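Local structure of GCN5-related N-acetyltransferase (Sphaerobacter thermophilus, 3TT2) at residues A[207-210]-A[211-215]. The protein is probably an acyltransferase of the GCN5-related N-acetyltransferase family, transferring acyl groups other than amino-acyl ones. Residues are numbered along the deposited sequence; the frame is centred on the assembly and turned at random.
Sequences ERWL and SMTQS
Thr213 and Trp209, one helical turn apart, illustrate how a hydroxyl side chain can turn back on the helix that carries it. From CB, which lies 3.5 Å from Trp209 O, the threonine forks. Its OG1 branch is tucked over the backbone, flanked by the residue's own N and C (chi1 48°), and from there donates a hydrogen bond to Trp209 O at 2.6 Å. The same oxygen accepts the backbone bond from Thr213 N, and the two donors arrive from opposite faces of the carbonyl plane. OG1 is also hydrogen-bonded to Arg217 NE, while Leu210 O receives Arg217 NH2, so the guanidinium group of Arg217 bridges the two oxygens. The CG2 branch reaches over the face of the indole in a CH-pi contact, 4.2 Å from the centroid of the five-membered ring and 23° off its normal. Trp209 is buried, and its ring also meets that of Tyr188. Ser211 repeats the hydroxyl theme on the exposed side: OG and N both donate to Glu207 O, again from opposite faces. Met212, a selenomethionine, bends at its end and brings CE back to 3.7 Å from Trp209 CA. Such i to i-4 hydroxyl-to-carbonyl bonds are characteristic of serine and threonine within alpha-helices; here they add to the backbone bonds of the short helix 206-213, in the GNAT-family region 185-304.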
loop_
_atom_site.group_PDB
_atom_site.type_symbol
_atom_site.label_atom_id
_atom_site.label_comp_id
_atom_site.label_asym_id
_atom_site.label_seq_id
_atom_site.Cartn_x
_atom_site.Cartn_y
_atom_site.Cartn_z
ATOM N N GLU A 207 -16.039 14.238 1.492
ATOM C CA GLU A 207 -15.390 14.813 2.658
ATOM C C GLU A 207 -14.236 13.936 3.137
ATOM O O GLU A 207 -13.183 14.445 3.525
ATOM C CB GLU A 207 -16.394 15.081 3.777
ATOM C CG GLU A 207 -17.449 16.114 3.399
ATOM C CD GLU A 207 -18.555 15.542 2.512
ATOM O OE1 GLU A 207 -18.885 14.345 2.667
ATOM O OE2 GLU A 207 -19.095 16.286 1.658
ATOM N N ARG A 208 -14.434 12.620 3.090
ATOM C CA ARG A 208 -13.385 11.662 3.433
ATOM C C ARG A 208 -12.173 11.865 2.539
ATOM O O ARG A 208 -11.037 11.930 3.010
ATOM C CB ARG A 208 -13.891 10.225 3.276
ATOM C CG ARG A 208 -14.609 9.652 4.493
ATOM C CD ARG A 208 -15.440 8.425 4.119
ATOM N NE ARG A 208 -15.964 7.718 5.288
ATOM C CZ ARG A 208 -17.060 8.071 5.953
ATOM N NH1 ARG A 208 -17.757 9.133 5.575
ATOM N NH2 ARG A 208 -17.458 7.362 7.002
ATOM N N TRP A 209 -12.427 11.965 1.241
ATOM C CA TRP A 209 -11.366 12.164 0.276
ATOM C C TRP A 209 -10.620 13.463 0.542
ATOM O O TRP A 209 -9.393 13.503 0.485
ATOM C CB TRP A 209 -11.942 12.147 -1.123
ATOM C CG TRP A 209 -10.932 12.364 -2.190
ATOM C CD1 TRP A 209 -10.090 11.437 -2.722
ATOM C CD2 TRP A 209 -10.665 13.589 -2.873
ATOM N NE1 TRP A 209 -9.308 12.014 -3.691
ATOM C CE2 TRP A 209 -9.643 13.337 -3.799
ATOM C CE3 TRP A 209 -11.192 14.880 -2.786
ATOM C CZ2 TRP A 209 -9.139 14.325 -4.636
ATOM C CZ3 TRP A 209 -10.686 15.860 -3.617
ATOM C CH2 TRP A 209 -9.677 15.579 -4.528
ATOM N N LEU A 210 -11.362 14.520 0.856
ATOM C CA LEU A 210 -10.768 15.810 1.208
ATOM C C LEU A 210 -9.795 15.735 2.375
ATOM O O LEU A 210 -8.746 16.363 2.350
ATOM C CB LEU A 210 -11.850 16.826 1.554
ATOM C CG LEU A 210 -12.572 17.505 0.394
ATOM C CD1 LEU A 210 -13.341 18.707 0.910
ATOM C CD2 LEU A 210 -11.591 17.909 -0.703
ATOM N N SER A 211 -10.152 14.984 3.407
ATOM C CA SER A 211 -9.328 14.937 4.602
ATOM C C SER A 211 -8.119 14.047 4.391
ATOM O O SER A 211 -7.077 14.245 5.016
ATOM C CB SER A 211 -10.140 14.428 5.780
ATOM O OG SER A 211 -11.321 15.194 5.926
HETATM N N MSE A 212 -8.251 13.065 3.505
HETATM C CA MSE A 212 -7.148 12.156 3.239
HETATM C C MSE A 212 -6.098 12.816 2.371
HETATM O O MSE A 212 -4.911 12.497 2.448
HETATM C CB MSE A 212 -7.646 10.906 2.533
HETATM C CG MSE A 212 -8.261 9.875 3.435
HETATM SE SE MSE A 212 -8.599 8.231 2.456
HETATM C CE MSE A 212 -9.965 8.855 1.214
ATOM N N THR A 213 -6.544 13.710 1.507
ATOM C CA THR A 213 -5.632 14.346 0.584
ATOM C C THR A 213 -5.149 15.725 1.008
ATOM O O THR A 213 -4.353 16.331 0.296
ATOM C CB THR A 213 -6.257 14.437 -0.786
ATOM O OG1 THR A 213 -7.583 14.953 -0.638
ATOM C CG2 THR A 213 -6.311 13.056 -1.424
ATOM N N GLN A 214 -5.618 16.217 2.156
ATOM C CA GLN A 214 -5.321 17.586 2.592
ATOM C C GLN A 214 -3.841 17.931 2.543
ATOM O O GLN A 214 -3.461 19.025 2.121
ATOM C CB GLN A 214 -5.846 17.846 3.991
ATOM C CG GLN A 214 -5.548 19.250 4.465
ATOM C CD GLN A 214 -6.324 19.630 5.710
ATOM O OE1 GLN A 214 -7.177 18.874 6.184
ATOM N NE2 GLN A 214 -6.039 20.812 6.243
ATOM N N SER A 215 -3.008 16.989 2.965
ATOM C CA SER A 215 -1.571 17.164 2.873
ATOM C C SER A 215 -1.137 17.292 1.417
ATOM O O SER A 215 -0.497 18.274 1.047
ATOM C CB SER A 215 -0.855 15.987 3.519
ATOM O OG SER A 215 -1.075 14.815 2.755
#